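Tegument protein VP22 (Human herpesvirus 1, PDB 4XAL) is a tegument protein that supports late viral mRNA accumulation and translation, modulates the RNase of the virion host shutoff protein and stabilises the microtubule network. Local coordinates at residues K25-T30 / R104-V109; R57-H62 / I91-C96; C52-R57 / N100-A105. All blocks are in the same frame, centred on the assembly; numbering follows the deposited sequence.

Contact 1. Residues K25-T30 / R104-V109; sequences KLHFST and RANELV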
loop_
_atom_site.group_PDB
_atom_site.type_symbol
_atom_site.label_atom_id
_atom_site.label_comp_id
_atom_site.label_asym_id
_atom_site.label_seq_id
_atom_site.Cartn_x
_atom_site.Cartn_y
_atom_site.Cartn_z
ATOM N N LYS A 25 2.627 8.327 -10.766
ATOM C CA LYS A 25 3.426 8.892 -9.695
ATOM C C LYS A 25 2.527 9.774 -8.843
ATOM O O LYS A 25 1.820 10.632 -9.370
ATOM C CB LYS A 25 4.603 9.690 -10.261
ATOM C CG LYS A 25 5.561 8.832 -11.093
ATOM C CD LYS A 25 6.250 7.799 -10.211
ATOM C CE LYS A 25 6.988 6.742 -11.047
ATOM N NZ LYS A 25 7.445 5.606 -10.194
ATOM N N LEU A 26 2.547 9.549 -7.533
ATOM C CA LEU A 26 1.693 10.302 -6.619
ATOM C C LEU A 26 2.382 11.544 -6.095
ATOM O O LEU A 26 3.491 11.474 -5.567
ATOM C CB LEU A 26 1.262 9.419 -5.442
ATOM C CG LEU A 26 0.489 8.185 -5.880
ATOM C CD1 LEU A 26 0.266 7.252 -4.702
ATOM C CD2 LEU A 26 -0.837 8.596 -6.495
ATOM N N HIS A 27 1.706 12.681 -6.224
ATOM C CA HIS A 27 2.181 13.938 -5.657
ATOM C C HIS A 27 1.016 14.783 -5.170
ATOM O O HIS A 27 -0.035 14.806 -5.803
ATOM C CB HIS A 27 2.974 14.734 -6.697
ATOM C CG HIS A 27 4.190 14.023 -7.184
ATOM N ND1 HIS A 27 5.318 13.871 -6.411
ATOM C CD2 HIS A 27 4.445 13.398 -8.358
ATOM C CE1 HIS A 27 6.224 13.188 -7.092
ATOM N NE2 HIS A 27 5.718 12.893 -8.278
ATOM N N PHE A 28 1.200 15.469 -4.047
ATOM C CA PHE A 28 0.191 16.408 -3.589
ATOM C C PHE A 28 0.204 17.649 -4.485
ATOM O O PHE A 28 1.176 17.909 -5.188
ATOM C CB PHE A 28 0.418 16.779 -2.131
ATOM C CG PHE A 28 0.262 15.610 -1.192
ATOM C CD1 PHE A 28 -0.934 14.902 -1.157
ATOM C CD2 PHE A 28 1.299 15.219 -0.373
ATOM C CE1 PHE A 28 -1.093 13.815 -0.302
ATOM C CE2 PHE A 28 1.152 14.144 0.486
ATOM C CZ PHE A 28 -0.040 13.438 0.515
ATOM N N SER A 29 -0.893 18.386 -4.468
ATOM C CA SER A 29 -1.070 19.502 -5.389
ATOM C C SER A 29 -0.034 20.582 -5.159
ATOM O O SER A 29 0.358 20.851 -4.023
ATOM C CB SER A 29 -2.469 20.092 -5.257
ATOM O OG SER A 29 -2.577 21.269 -6.035
ATOM N N THR A 30 0.424 21.194 -6.252
ATOM C CA THR A 30 1.379 22.287 -6.150
ATOM C C THR A 30 0.648 23.624 -6.222
ATOM O O THR A 30 1.265 24.687 -6.194
ATOM C CB THR A 30 2.447 22.220 -7.265
ATOM O OG1 THR A 30 1.801 22.116 -8.537
ATOM C CG2 THR A 30 3.341 21.004 -7.069
ATOM N N ARG A 104 7.931 6.651 -0.950
ATOM C CA ARG A 104 7.960 5.204 -0.768
ATOM C C ARG A 104 6.942 4.519 -1.663
ATOM O O ARG A 104 7.215 3.456 -2.218
ATOM C CB ARG A 104 7.692 4.824 0.694
ATOM C CG ARG A 104 8.692 5.346 1.717
ATOM C CD ARG A 104 9.993 4.564 1.709
ATOM N NE ARG A 104 11.021 5.294 0.978
ATOM C CZ ARG A 104 11.861 6.153 1.542
ATOM N NH1 ARG A 104 11.793 6.383 2.847
ATOM N NH2 ARG A 104 12.766 6.781 0.800
ATOM N N ALA A 105 5.754 5.109 -1.787
ATOM C CA ALA A 105 4.719 4.536 -2.635
ATOM C C ALA A 105 5.115 4.587 -4.114
ATOM O O ALA A 105 4.747 3.710 -4.895
ATOM C CB ALA A 105 3.406 5.249 -2.432
ATOM N N ASN A 106 5.855 5.619 -4.503
ATOM C CA ASN A 106 6.241 5.767 -5.905
ATOM C C ASN A 106 7.400 4.853 -6.285
ATOM O O ASN A 106 7.563 4.516 -7.453
ATOM C CB ASN A 106 6.618 7.217 -6.218
ATOM C CG ASN A 106 5.417 8.131 -6.234
ATOM O OD1 ASN A 106 4.299 7.687 -6.485
ATOM N ND2 ASN A 106 5.638 9.419 -5.965
ATOM N N GLU A 107 8.200 4.484 -5.291
ATOM C CA GLU A 107 9.357 3.610 -5.483
ATOM C C GLU A 107 8.960 2.182 -5.821
ATOM O O GLU A 107 9.760 1.424 -6.372
ATOM C CB GLU A 107 10.226 3.584 -4.228
ATOM C CG GLU A 107 11.063 4.804 -4.010
ATOM C CD GLU A 107 11.803 4.731 -2.697
ATOM O OE1 GLU A 107 11.582 3.756 -1.941
ATOM O OE2 GLU A 107 12.613 5.643 -2.427
ATOM N N LEU A 108 7.734 1.820 -5.465
ATOM C CA LEU A 108 7.223 0.457 -5.643
ATOM C C LEU A 108 7.244 -0.006 -7.092
ATOM O O LEU A 108 7.009 0.782 -8.009
ATOM C CB LEU A 108 5.787 0.359 -5.114
ATOM C CG LEU A 108 5.547 -0.046 -3.658
ATOM C CD1 LEU A 108 6.703 0.348 -2.779
ATOM C CD2 LEU A 108 4.232 0.539 -3.130
ATOM N N VAL A 109 7.520 -1.292 -7.292
ATOM C CA VAL A 109 7.434 -1.898 -8.620
ATOM C C VAL A 109 6.423 -3.052 -8.604
ATOM O O VAL A 109 6.311 -3.759 -7.603
ATOM C CB VAL A 109 8.813 -2.404 -9.101
ATOM C CG1 VAL A 109 8.767 -2.760 -10.575
ATOM C CG2 VAL A 109 9.889 -1.362 -8.833
#
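Asn106, near the C-terminal end of helix 101-107, holds the backbone of Leu26 through both ends of its side-chain amide. Leu26 N donates to Asn106 OD1 at 2.8 Å with an almost linear N-H...O angle of 177°. In return Asn106 ND2 donates to Leu26 O at 3.0 Å, and that acceptor lies close to the plane of the asparagine amide. Two bonds to a single residue fix both the position of the amide and its rotation about the CB-CG bond. The CB of Asn106 already points toward the loop, and chi1 of -71°, with CG anti to the carbonyl carbon, places OD1 and ND2 at Leu26 N and O.

Lys25 adds a third bond. Its chain turns once, at chi2 (-66°), and is extended beyond that bend, which carries CD past Asn106 CB at 4.1 Å, the two side chains crossing at a slant, and brings NZ to Asn106 O at 3.0 Å; the ammonium group approaches that carbonyl somewhat out of its plane. His27 contributes a looser contact, its CE1 lying 4.0 Å from Asn106 ND2 with the ring and amide planes well inclined to each other.

Beneath the polar grip, Leu26 CD1 faces Ala105 CB at 4.4 Å. The leucine also rests on Arg57 of helix 41-74, so this loop residue is buried between the two helices, while farther along Ser29 N is bonded to Asn47 OD1 of the long helix.

Chemically, the amide serves the loop much as a neighbouring strand would, satisfying the N-H and C=O of one residue that has no regular secondary structure. The lysine bond places a positive charge at the C-terminal end of helix 101-107, where it probably interacts favourably with the helix dipole.

Contact 2. Residues R57-H62 / I91-C96; sequences RLAAMH and IRVTVC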
loop_
_atom_site.group_PDB
_atom_site.type_symbol
_atom_site.label_atom_id
_atom_site.label_comp_id
_atom_site.label_asym_id
_atom_site.label_seq_id
_atom_site.Cartn_x
_atom_site.Cartn_y
_atom_site.Cartn_z
ATOM N N ARG A 57 -1.422 1.550 -1.819
ATOM C CA ARG A 57 -0.329 0.917 -2.562
ATOM C C ARG A 57 0.697 0.271 -1.664
ATOM O O ARG A 57 1.163 -0.840 -1.934
ATOM C CB ARG A 57 0.400 1.936 -3.441
ATOM C CG ARG A 57 -0.344 2.374 -4.639
ATOM C CD ARG A 57 0.672 3.051 -5.571
ATOM N NE ARG A 57 0.037 3.828 -6.606
ATOM C CZ ARG A 57 0.685 4.723 -7.338
ATOM N NH1 ARG A 57 1.980 4.924 -7.129
ATOM N NH2 ARG A 57 0.039 5.406 -8.262
ATOM N N LEU A 58 1.100 0.989 -0.618
ATOM C CA LEU A 58 2.069 0.447 0.320
ATOM C C LEU A 58 1.506 -0.757 1.055
ATOM O O LEU A 58 2.211 -1.747 1.274
ATOM C CB LEU A 58 2.504 1.519 1.317
ATOM C CG LEU A 58 3.409 2.544 0.631
ATOM C CD1 LEU A 58 3.407 3.881 1.379
ATOM C CD2 LEU A 58 4.820 1.978 0.548
ATOM N N ALA A 59 0.247 -0.671 1.460
ATOM C CA ALA A 59 -0.381 -1.800 2.138
ATOM C C ALA A 59 -0.411 -3.014 1.220
ATOM O O ALA A 59 -0.069 -4.121 1.643
ATOM C CB ALA A 59 -1.770 -1.450 2.578
ATOM N N ALA A 60 -0.825 -2.812 -0.029
ATOM C CA ALA A 60 -0.848 -3.919 -1.004
ATOM C C ALA A 60 0.543 -4.535 -1.148
ATOM O O ALA A 60 0.695 -5.756 -1.138
ATOM C CB ALA A 60 -1.362 -3.440 -2.362
ATOM N N MET A 61 1.567 -3.697 -1.280
ATOM C CA MET A 61 2.913 -4.220 -1.497
ATOM C C MET A 61 3.383 -5.046 -0.301
ATOM O O MET A 61 3.905 -6.153 -0.473
ATOM C CB MET A 61 3.900 -3.081 -1.793
ATOM C CG MET A 61 5.305 -3.554 -2.123
ATOM S SD MET A 61 6.353 -3.747 -0.662
ATOM C CE MET A 61 6.637 -2.039 -0.186
ATOM N N HIS A 62 3.190 -4.538 0.912
ATOM C CA HIS A 62 3.624 -5.296 2.080
ATOM C C HIS A 62 2.818 -6.570 2.296
ATOM O O HIS A 62 3.369 -7.595 2.713
ATOM C CB HIS A 62 3.573 -4.424 3.325
ATOM C CG HIS A 62 4.641 -3.380 3.340
ATOM N ND1 HIS A 62 5.982 -3.695 3.257
ATOM C CD2 HIS A 62 4.573 -2.030 3.357
ATOM C CE1 HIS A 62 6.693 -2.583 3.260
ATOM N NE2 HIS A 62 5.862 -1.557 3.310
ATOM N N ILE A 91 -2.877 -12.217 7.393
ATOM C CA ILE A 91 -1.753 -11.380 7.056
ATOM C C ILE A 91 -1.987 -9.989 7.629
ATOM O O ILE A 91 -3.004 -9.361 7.351
ATOM C CB ILE A 91 -1.547 -11.321 5.536
ATOM C CG1 ILE A 91 -1.033 -12.682 5.052
ATOM C CG2 ILE A 91 -0.563 -10.231 5.160
ATOM C CD1 ILE A 91 -0.590 -12.698 3.652
ATOM N N ARG A 92 -1.041 -9.537 8.441
ATOM C CA ARG A 92 -1.140 -8.249 9.118
ATOM C C ARG A 92 -0.064 -7.335 8.577
ATOM O O ARG A 92 1.099 -7.725 8.509
ATOM C CB ARG A 92 -0.979 -8.422 10.625
ATOM C CG ARG A 92 -2.069 -9.263 11.247
ATOM C CD ARG A 92 -1.837 -9.457 12.737
ATOM N NE ARG A 92 -3.093 -9.573 13.469
ATOM C CZ ARG A 92 -3.650 -10.725 13.825
ATOM N NH1 ARG A 92 -3.061 -11.871 13.511
ATOM N NH2 ARG A 92 -4.798 -10.732 14.493
ATOM N N VAL A 93 -0.445 -6.135 8.150
ATOM C CA VAL A 93 0.552 -5.213 7.646
ATOM C C VAL A 93 0.328 -3.834 8.258
ATOM O O VAL A 93 -0.783 -3.489 8.650
ATOM C CB VAL A 93 0.550 -5.122 6.092
ATOM C CG1 VAL A 93 0.657 -6.500 5.460
ATOM C CG2 VAL A 93 -0.672 -4.447 5.589
ATOM N N THR A 94 1.403 -3.067 8.357
ATOM C CA THR A 94 1.318 -1.697 8.863
ATOM C C THR A 94 1.979 -0.737 7.892
ATOM O O THR A 94 3.055 -1.021 7.369
ATOM C CB THR A 94 1.990 -1.559 10.238
ATOM O OG1 THR A 94 3.406 -1.693 10.087
ATOM C CG2 THR A 94 1.495 -2.615 11.184
ATOM N N VAL A 95 1.316 0.384 7.628
ATOM C CA VAL A 95 1.881 1.429 6.786
ATOM C C VAL A 95 2.296 2.550 7.724
ATOM O O VAL A 95 1.459 3.103 8.421
ATOM C CB VAL A 95 0.875 1.954 5.746
ATOM C CG1 VAL A 95 1.522 3.034 4.883
ATOM C CG2 VAL A 95 0.377 0.812 4.858
ATOM N N CYS A 96 3.582 2.845 7.762
ATOM C CA CYS A 96 4.089 3.897 8.629
ATOM C C CYS A 96 5.342 4.448 7.996
ATOM O O CYS A 96 6.434 3.917 8.202
ATOM C CB CYS A 96 4.370 3.364 10.032
ATOM S SG CYS A 96 4.873 4.638 11.218
#
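Val93 of strand 91-94 and Val95, just past its end, lay their branched side chains against one flank of helix 41-74, a strand-and-helix packing within the VP22 core domain. The strand 91-94 runs at 139° to segment 57-62, nearer antiparallel than parallel, and the two axes approach to 8.1 Å. This separation is bridged by short apolar groups.

In the first shell Val95 straddles the start of the helical segment. Its CG2 lies 3.7 Å from Ala59 N and also packs on the Ala59 methyl, whereas CG1 meets Leu58 CB at 4.0 Å. Chi1 of Val95 (-179°) divides the work in this way, setting CG1 opposite the backbone N and CG2 opposite the carbonyl carbon. One turn farther along the helix, Val93 CG1 sits 3.8 Å from the carbonyl carbon C of His62, and Val93 CG2 approaches Ala59 O. These two valines therefore pack on helix backbone as much as on side chains, consistent with the small side chain of Ala59.

Outward, Leu58 is backed by Leu101, Arg104 and Ala105 of helix 101-107, and Val93 also touches Ala63. Residues 91-94 also pair antiparallel with a strand of a bound peptide, which His62 and Val95 touch as well, so the sheet continues across that interface. Ile91 to Thr94 also belong to a nuclear export signal, assigned by similarity.

His62 CB meets Val93 CB at 4.2 Å, and Met61 CE packs on one face of the His62 imidazole, 3.4 Å above its plane and displaced toward the rim.

Contact 3. Residues C52-R57 / N100-A105; sequences CAAVGR and NLLQRA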
loop_
_atom_site.group_PDB
_atom_site.type_symbol
_atom_site.label_atom_id
_atom_site.label_comp_id
_atom_site.label_asym_id
_atom_site.label_seq_id
_atom_site.Cartn_x
_atom_site.Cartn_y
_atom_site.Cartn_z
ATOM N N CYS A 52 -4.832 8.598 0.134
ATOM C CA CYS A 52 -5.431 7.272 0.273
ATOM C C CYS A 52 -4.799 6.294 -0.701
ATOM O O CYS A 52 -4.569 5.124 -0.361
ATOM C CB CYS A 52 -6.941 7.345 0.074
ATOM S SG CYS A 52 -7.771 8.343 1.368
ATOM N N ALA A 53 -4.488 6.770 -1.904
ATOM C CA ALA A 53 -3.871 5.903 -2.914
ATOM C C ALA A 53 -2.506 5.410 -2.471
ATOM O O ALA A 53 -2.178 4.232 -2.639
ATOM C CB ALA A 53 -3.759 6.637 -4.249
ATOM N N ALA A 54 -1.708 6.302 -1.892
ATOM C CA ALA A 54 -0.372 5.949 -1.426
ATOM C C ALA A 54 -0.422 4.921 -0.306
ATOM O O ALA A 54 0.355 3.960 -0.285
ATOM C CB ALA A 54 0.375 7.203 -0.952
ATOM N N VAL A 55 -1.320 5.148 0.646
ATOM C CA VAL A 55 -1.486 4.222 1.750
ATOM C C VAL A 55 -1.900 2.854 1.203
ATOM O O VAL A 55 -1.337 1.832 1.594
ATOM C CB VAL A 55 -2.529 4.758 2.761
ATOM C CG1 VAL A 55 -2.950 3.669 3.724
ATOM C CG2 VAL A 55 -1.943 5.950 3.517
ATOM N N GLY A 56 -2.856 2.845 0.285
ATOM C CA GLY A 56 -3.327 1.599 -0.310
ATOM C C GLY A 56 -2.239 0.834 -1.049
ATOM O O GLY A 56 -2.143 -0.395 -0.936
ATOM N N ARG A 57 -1.422 1.550 -1.819
ATOM C CA ARG A 57 -0.329 0.917 -2.562
ATOM C C ARG A 57 0.697 0.271 -1.664
ATOM O O ARG A 57 1.163 -0.840 -1.934
ATOM C CB ARG A 57 0.400 1.936 -3.441
ATOM C CG ARG A 57 -0.344 2.374 -4.639
ATOM C CD ARG A 57 0.672 3.051 -5.571
ATOM N NE ARG A 57 0.037 3.828 -6.606
ATOM C CZ ARG A 57 0.685 4.723 -7.338
ATOM N NH1 ARG A 57 1.980 4.924 -7.129
ATOM N NH2 ARG A 57 0.039 5.406 -8.262
ATOM N N ASN A 100 7.824 10.498 4.270
ATOM C CA ASN A 100 8.261 9.817 3.056
ATOM C C ASN A 100 7.175 8.997 2.370
ATOM O O ASN A 100 7.470 8.260 1.431
ATOM C CB ASN A 100 9.441 8.898 3.375
ATOM C CG ASN A 100 10.660 9.664 3.834
ATOM O OD1 ASN A 100 11.047 10.660 3.220
ATOM N ND2 ASN A 100 11.269 9.210 4.925
ATOM N N LEU A 101 5.932 9.120 2.838
ATOM C CA LEU A 101 4.817 8.316 2.327
ATOM C C LEU A 101 4.760 8.236 0.795
ATOM O O LEU A 101 4.759 7.142 0.233
ATOM C CB LEU A 101 3.481 8.858 2.832
ATOM C CG LEU A 101 2.235 8.116 2.325
ATOM C CD1 LEU A 101 2.112 6.751 3.000
ATOM C CD2 LEU A 101 0.989 8.935 2.588
ATOM N N LEU A 102 4.713 9.383 0.114
ATOM C CA LEU A 102 4.555 9.356 -1.350
ATOM C C LEU A 102 5.794 8.805 -2.062
ATOM O O LEU A 102 5.686 8.019 -3.017
ATOM C CB LEU A 102 4.235 10.759 -1.888
ATOM C CG LEU A 102 2.940 11.419 -1.391
ATOM C CD1 LEU A 102 2.559 12.555 -2.336
ATOM C CD2 LEU A 102 1.794 10.417 -1.270
ATOM N N GLN A 103 6.964 9.242 -1.613
ATOM C CA GLN A 103 8.228 8.736 -2.141
ATOM C C GLN A 103 8.262 7.210 -2.106
ATOM O O GLN A 103 8.548 6.550 -3.112
ATOM C CB GLN A 103 9.395 9.312 -1.341
ATOM C CG GLN A 103 10.719 8.598 -1.567
ATOM C CD GLN A 103 11.610 9.329 -2.549
ATOM O OE1 GLN A 103 11.631 10.562 -2.589
ATOM N NE2 GLN A 103 12.360 8.572 -3.345
ATOM N N ARG A 104 7.931 6.651 -0.950
ATOM C CA ARG A 104 7.960 5.204 -0.768
ATOM C C ARG A 104 6.942 4.519 -1.663
ATOM O O ARG A 104 7.215 3.456 -2.218
ATOM C CB ARG A 104 7.692 4.824 0.694
ATOM C CG ARG A 104 8.692 5.346 1.717
ATOM C CD ARG A 104 9.993 4.564 1.709
ATOM N NE ARG A 104 11.021 5.294 0.978
ATOM C CZ ARG A 104 11.861 6.153 1.542
ATOM N NH1 ARG A 104 11.793 6.383 2.847
ATOM N NH2 ARG A 104 12.766 6.781 0.800
ATOM N N ALA A 105 5.754 5.109 -1.787
ATOM C CA ALA A 105 4.719 4.536 -2.635
ATOM C C ALA A 105 5.115 4.587 -4.114
ATOM O O ALA A 105 4.747 3.710 -4.895
ATOM C CB ALA A 105 3.406 5.249 -2.432
#
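This is a helix-helix packing in the VP22 core domain, in which the short C-terminal helix 101-107 crosses the long helix 41-74. The local axes are 9.1 Å apart at closest approach and cross at 50°. The tightest point is Ala54, whose CA is 5.4 Å from Ala105 CA; two alanines facing each other permit such a close backbone approach.

The Ala54 methyl fits among three residues of the opposing helix. Its CB lies 3.5 Å from Leu102 CD2, and it stands 3.9 Å from Leu101 CG. Ala105 CB makes the third contact at the same 3.9 Å from Ala54 CB. With chi1 at 178° the CG of Leu101 lies anti to the backbone N and meets Ala54 CB, while CD1 passes on to Val55 CG2 at 4.2 Å.

Neighbouring residues extend this apolar interface: Leu26 from the N-terminal loop also packs on Ala54, and Leu102 touches Phe28 and Val50. At the margin, the polar end of Arg57 is held chiefly by Arg24, whose O accepts a hydrogen bond from NH2; Ala105 O, at the edge of the guanidinium and near its plane, makes a contact with Arg57 NH1 that at 3.8 Å is too long to count as a hydrogen bond.

Overall arrangement
Along the chain the contacts are nested: contact 2 closes the innermost loop, contact 3 encloses it, and contact 1 brings the N-terminal loop onto the same C-terminal helix. Contacts 1 and 3 share helix 101-107 and have centres about 6 Å apart; contacts 2 and 3 share helix 41-74, at about 10 Å. The centres of contacts 1 and 2 are about 16 Å apart, yet Leu108 CD1 still reaches Met61 CE at 3.5 Å. Helix 41-74 thus serves as a common scaffold, with the short helix and strand on different flanks. All six segments fall in the region that interacts with gE, so these contacts join elements of that region.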